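Local coordinates for protein uricase (Bacillus fastidiosus, PDB 4R8X) that catalyses, as a urate oxidase, the oxidation of urate to 5-hydroxyisourate with molecular oxygen, the first step of urate degradation to (S)-allantoin, at residues L25-I28 with F33-K36; F118-V123 with V129-L134. All coordinates share one frame; numbering follows the deposited sequence.

Interaction 1. Residues L25-I28 with F33-K36; sequences LKQI and FTEK
Leu25 and Thr34 meet where the chain, having left the short strand 22-23, doubles back to pair with it through strand 35-36, and one backbone hydrogen bond ties the returning arm to the outgoing one. Leu25 N donates to Thr34 O over 3.3 Å, nearly straight at the hydrogen. The leucine side chain lies along the same peptide: CG sits 3.4 Å from Thr34 O, and CD1 reaches on to Phe33 CD2, 3.9 Å away. CG stands anti to the carbonyl carbon of Leu25 (chi1 -58°), which sends the branched end along the peptide and toward the phenylalanine ring. This is the close-packed half, backed by Tyr222 and Ala224 and by helix 225-238, on which both Leu25 and Phe33 rest. Cut back to an alanine, Leu25 would lose CG and both methyls, which is likely to leave the Thr34 peptide and the Phe33 ring without their apolar neighbour. Between the arms a water lies 2.6 Å from Phe33 O, with a weak, longer contact to Lys26 O.

The solvent side is looser. Gln27 brings only its CG within 4.1 Å of Thr34 CG2, the two side chains crossing at a slant. With one direct hydrogen bond and a single buried leucine, the loop joining strands 22-23 and 35-36 is probably held here as much by apolar contact, and by helix 225-238, as by hydrogen bonding.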
loop_
_atom_site.group_PDB
_atom_site.type_symbol
_atom_site.label_atom_id
_atom_site.label_comp_id
_atom_site.label_asym_id
_atom_site.label_seq_id
_atom_site.Cartn_x
_atom_site.Cartn_y
_atom_site.Cartn_z
ATOM N N LEU D 25 -26.017 18.367 -17.923
ATOM C CA LEU D 25 -25.331 17.388 -18.752
ATOM C C LEU D 25 -26.309 16.726 -19.722
ATOM O O LEU D 25 -27.524 16.800 -19.539
ATOM C CB LEU D 25 -24.639 16.350 -17.869
ATOM C CG LEU D 25 -23.617 16.932 -16.885
ATOM C CD1 LEU D 25 -23.130 15.883 -15.884
ATOM C CD2 LEU D 25 -22.442 17.552 -17.640
ATOM N N LYS D 26 -25.780 16.090 -20.760
ATOM C CA LYS D 26 -26.616 15.421 -21.750
ATOM C C LYS D 26 -27.281 14.197 -21.129
ATOM O O LYS D 26 -26.621 13.390 -20.475
ATOM C CB LYS D 26 -25.765 15.004 -22.951
ATOM C CG LYS D 26 -26.532 14.337 -24.084
ATOM C CD LYS D 26 -25.570 13.746 -25.105
ATOM C CE LYS D 26 -26.187 13.676 -26.486
ATOM N NZ LYS D 26 -26.313 15.033 -27.087
ATOM N N GLN D 27 -28.589 14.064 -21.326
ATOM C CA GLN D 27 -29.298 12.874 -20.870
ATOM C C GLN D 27 -28.997 11.700 -21.793
ATOM O O GLN D 27 -29.062 11.833 -23.016
ATOM C CB GLN D 27 -30.807 13.126 -20.801
ATOM C CG GLN D 27 -31.210 14.146 -19.750
ATOM C CD GLN D 27 -32.659 14.013 -19.329
ATOM O OE1 GLN D 27 -32.994 14.172 -18.155
ATOM N NE2 GLN D 27 -33.528 13.711 -20.287
ATOM N N ILE D 28 -28.641 10.562 -21.202
ATOM C CA ILE D 28 -28.384 9.337 -21.960
ATOM C C ILE D 28 -29.080 8.154 -21.296
ATOM O O ILE D 28 -29.317 8.182 -20.084
ATOM C CB ILE D 28 -26.868 9.050 -22.116
ATOM C CG1 ILE D 28 -26.187 8.833 -20.760
ATOM C CG2 ILE D 28 -26.184 10.168 -22.904
ATOM C CD1 ILE D 28 -24.767 8.347 -20.884
ATOM N N PHE D 33 -27.006 10.282 -14.210
ATOM C CA PHE D 33 -26.119 11.336 -13.724
ATOM C C PHE D 33 -26.213 12.548 -14.632
ATOM O O PHE D 33 -25.727 12.509 -15.756
ATOM C CB PHE D 33 -24.672 10.835 -13.693
ATOM C CG PHE D 33 -23.734 11.727 -12.927
ATOM C CD1 PHE D 33 -23.536 11.544 -11.566
ATOM C CD2 PHE D 33 -23.036 12.738 -13.568
ATOM C CE1 PHE D 33 -22.676 12.364 -10.856
ATOM C CE2 PHE D 33 -22.166 13.560 -12.864
ATOM C CZ PHE D 33 -21.983 13.372 -11.510
ATOM N N THR D 34 -26.827 13.624 -14.150
ATOM C CA THR D 34 -26.963 14.828 -14.974
ATOM C C THR D 34 -26.434 16.089 -14.308
ATOM O O THR D 34 -26.439 17.154 -14.916
ATOM C CB THR D 34 -28.420 15.065 -15.439
ATOM O OG1 THR D 34 -29.290 15.125 -14.301
ATOM C CG2 THR D 34 -28.868 13.945 -16.377
ATOM N N GLU D 35 -25.989 15.969 -13.063
ATOM C CA GLU D 35 -25.405 17.105 -12.362
ATOM C C GLU D 35 -24.424 16.636 -11.306
ATOM O O GLU D 35 -24.565 15.553 -10.743
ATOM C CB GLU D 35 -26.479 17.989 -11.723
ATOM C CG GLU D 35 -27.266 17.324 -10.604
ATOM C CD GLU D 35 -28.271 18.252 -9.942
ATOM O OE1 GLU D 35 -29.068 17.757 -9.114
ATOM O OE2 GLU D 35 -28.270 19.468 -10.237
ATOM N N LYS D 36 -23.413 17.454 -11.056
ATOM C CA LYS D 36 -22.445 17.153 -10.016
ATOM C C LYS D 36 -22.366 18.390 -9.132
ATOM O O LYS D 36 -21.889 19.436 -9.563
ATOM C CB LYS D 36 -21.086 16.824 -10.634
ATOM C CG LYS D 36 -20.034 16.305 -9.655
ATOM C CD LYS D 36 -18.854 15.676 -10.395
ATOM C CE LYS D 36 -17.822 15.119 -9.429
ATOM N NZ LYS D 36 -16.772 14.320 -10.136
HETATM O O HOH W 1 -26.315 11.146 -17.877
#

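Interaction 2. Residues F118-V123 with V129-L134; sequences FDDIQV and VVTSDL
Strand 118-123 and the short strand 130-132 pair antiparallel as the two arms of a beta hairpin, yet their short axes run at 129° rather than close to 180°, and the second arm turns a corner at both ends. Val123 and Val130 form the hydrogen-bonded pair: Val123 N donates to Val130 O over 2.8 Å and Val130 N returns the bond to Val123 O. Gln122 and Thr131 are the adjoining non-hydrogen-bonded pair, and beyond them Ser132 N reaches Ile121 O at 3.0 Å. There the ladder begins to splay, and a water takes over, accepting from Ile121 N and donating to Ser132 O, 2.8 Å from each.

The side chains of these two pairs lie on different faces of the ribbon. On the face of Gln122 and Thr131, Gln122 folds back at chi2 (-60°), a bend that carries its amide across the strand to Thr131. NE2 donates to Thr131 OG1 over 2.8 Å, with the hydroxyl close to the amide plane. Beside this pair, Val129 CG1 packs on Gln122 CB, and Thr131 CG2 touches CB of Asp120, whose carboxylate is hydrogen-bonded to His37. On the other face Val123 lies beside Val130, and next to them Val123 CG2 meets Ser132 CB at 3.8 Å.

The hairpin projects to a neighbouring copy of the protein, where Ile121 packs on Ala233 of the second subunit and Val129 on Asn32 of that subunit. Ser132 OG is hydrogen-bonded to His237 of the second subunit as well as to Val135 N. That same hydroxyl oxygen, anti to its own N (chi1 -179°), closes an ST turn by accepting from Leu134 N at 3.0 Å.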
loop_
_atom_site.group_PDB
_atom_site.type_symbol
_atom_site.label_atom_id
_atom_site.label_comp_id
_atom_site.label_asym_id
_atom_site.label_seq_id
_atom_site.Cartn_x
_atom_site.Cartn_y
_atom_site.Cartn_z
ATOM N N PHE D 118 -15.669 11.988 -3.281
ATOM C CA PHE D 118 -16.623 11.833 -2.182
ATOM C C PHE D 118 -17.965 11.341 -2.696
ATOM O O PHE D 118 -18.450 11.821 -3.718
ATOM C CB PHE D 118 -16.825 13.161 -1.447
ATOM C CG PHE D 118 -15.730 13.483 -0.472
ATOM C CD1 PHE D 118 -14.664 14.296 -0.842
ATOM C CD2 PHE D 118 -15.759 12.959 0.815
ATOM C CE1 PHE D 118 -13.652 14.592 0.069
ATOM C CE2 PHE D 118 -14.754 13.238 1.714
ATOM C CZ PHE D 118 -13.700 14.058 1.342
ATOM N N ASP D 119 -18.566 10.403 -1.971
ATOM C CA ASP D 119 -19.900 9.912 -2.290
ATOM C C ASP D 119 -20.958 10.641 -1.486
ATOM O O ASP D 119 -20.756 10.935 -0.310
ATOM C CB ASP D 119 -20.042 8.437 -1.904
ATOM C CG ASP D 119 -19.273 7.506 -2.805
ATOM O OD1 ASP D 119 -19.155 7.775 -4.025
ATOM O OD2 ASP D 119 -18.814 6.473 -2.280
ATOM N N ASP D 120 -22.102 10.884 -2.113
ATOM C CA ASP D 120 -23.315 11.236 -1.387
ATOM C C ASP D 120 -23.786 10.020 -0.599
ATOM O O ASP D 120 -23.698 8.883 -1.078
ATOM C CB ASP D 120 -24.423 11.629 -2.354
ATOM C CG ASP D 120 -24.109 12.887 -3.128
ATOM O OD1 ASP D 120 -24.868 13.183 -4.068
ATOM O OD2 ASP D 120 -23.119 13.579 -2.797
ATOM N N ILE D 121 -24.288 10.258 0.608
ATOM C CA ILE D 121 -24.765 9.171 1.454
ATOM C C ILE D 121 -26.177 9.416 1.978
ATOM O O ILE D 121 -26.656 10.550 2.003
ATOM C CB ILE D 121 -23.822 8.926 2.642
ATOM C CG1 ILE D 121 -23.841 10.126 3.586
ATOM C CG2 ILE D 121 -22.405 8.646 2.146
ATOM C CD1 ILE D 121 -23.308 9.808 4.965
ATOM N N GLN D 122 -26.838 8.340 2.389
ATOM C CA GLN D 122 -28.190 8.395 2.924
ATOM C C GLN D 122 -28.161 8.470 4.447
ATOM O O GLN D 122 -27.441 7.706 5.096
ATOM C CB GLN D 122 -28.974 7.157 2.479
ATOM C CG GLN D 122 -29.129 7.042 0.963
ATOM C CD GLN D 122 -29.862 8.225 0.365
ATOM O OE1 GLN D 122 -31.041 8.436 0.628
ATOM N NE2 GLN D 122 -29.167 8.996 -0.454
ATOM N N VAL D 123 -28.933 9.401 5.005
ATOM C CA VAL D 123 -29.063 9.533 6.449
ATOM C C VAL D 123 -30.533 9.570 6.857
ATOM O O VAL D 123 -31.383 10.104 6.138
ATOM C CB VAL D 123 -28.357 10.798 6.998
ATOM C CG1 VAL D 123 -26.837 10.669 6.887
ATOM C CG2 VAL D 123 -28.859 12.074 6.296
ATOM N N VAL D 129 -35.424 8.898 5.388
ATOM C CA VAL D 129 -34.080 8.677 4.885
ATOM C C VAL D 129 -33.849 9.494 3.618
ATOM O O VAL D 129 -34.561 9.339 2.623
ATOM C CB VAL D 129 -33.824 7.189 4.642
ATOM C CG1 VAL D 129 -32.439 6.990 4.058
ATOM C CG2 VAL D 129 -33.961 6.427 5.952
ATOM N N VAL D 130 -32.866 10.390 3.673
ATOM C CA VAL D 130 -32.590 11.301 2.569
ATOM C C VAL D 130 -31.091 11.425 2.343
ATOM O O VAL D 130 -30.268 10.970 3.148
ATOM C CB VAL D 130 -33.158 12.715 2.833
ATOM C CG1 VAL D 130 -34.673 12.669 3.049
ATOM C CG2 VAL D 130 -32.464 13.350 4.027
ATOM N N THR D 131 -30.731 12.047 1.232
ATOM C CA THR D 131 -29.336 12.304 0.938
ATOM C C THR D 131 -28.848 13.456 1.800
ATOM O O THR D 131 -29.473 14.514 1.834
ATOM C CB THR D 131 -29.149 12.688 -0.532
ATOM O OG1 THR D 131 -29.668 11.645 -1.364
ATOM C CG2 THR D 131 -27.679 12.877 -0.836
ATOM N N SER D 132 -27.737 13.260 2.501
ATOM C CA SER D 132 -27.189 14.337 3.319
ATOM C C SER D 132 -26.584 15.437 2.461
ATOM O O SER D 132 -25.936 15.158 1.463
ATOM C CB SER D 132 -26.110 13.813 4.261
ATOM O OG SER D 132 -25.600 14.869 5.060
ATOM N N ASP D 133 -26.781 16.686 2.868
ATOM C CA ASP D 133 -26.107 17.806 2.222
ATOM C C ASP D 133 -24.940 18.270 3.086
ATOM O O ASP D 133 -24.287 19.262 2.779
ATOM C CB ASP D 133 -27.084 18.956 1.958
ATOM C CG ASP D 133 -27.747 19.474 3.222
ATOM O OD1 ASP D 133 -27.706 18.779 4.261
ATOM O OD2 ASP D 133 -28.328 20.580 3.167
ATOM N N LEU D 134 -24.677 17.529 4.160
ATOM C CA LEU D 134 -23.645 17.906 5.119
ATOM C C LEU D 134 -22.531 16.876 5.230
ATOM O O LEU D 134 -21.364 17.222 5.382
ATOM C CB LEU D 134 -24.264 18.087 6.504
ATOM C CG LEU D 134 -25.335 19.163 6.630
ATOM C CD1 LEU D 134 -25.900 19.162 8.038
ATOM C CD2 LEU D 134 -24.738 20.508 6.293
HETATM O O HOH W 2 -24.207 12.964 1.304
#

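The two contacts follow one another in sequence. Their centres lie 19 Å apart and their nearest atoms about 7 Å, so the two do not touch. Strand 108-125 nevertheless links them: Glu115 on it forms a salt bridge with Lys36 of interaction 1, while residues 118-123 of the same strand supply one arm of interaction 2. His37, directly after interaction 1, is also hydrogen-bonded to Asp120. Their settings differ, since 25-28 with 33-36 packs against helix 225-238 of its own chain, whereas the hairpin reaches a second subunit. Both lie away from the predicted urate-binding residues, such as Arg196 and Gln245.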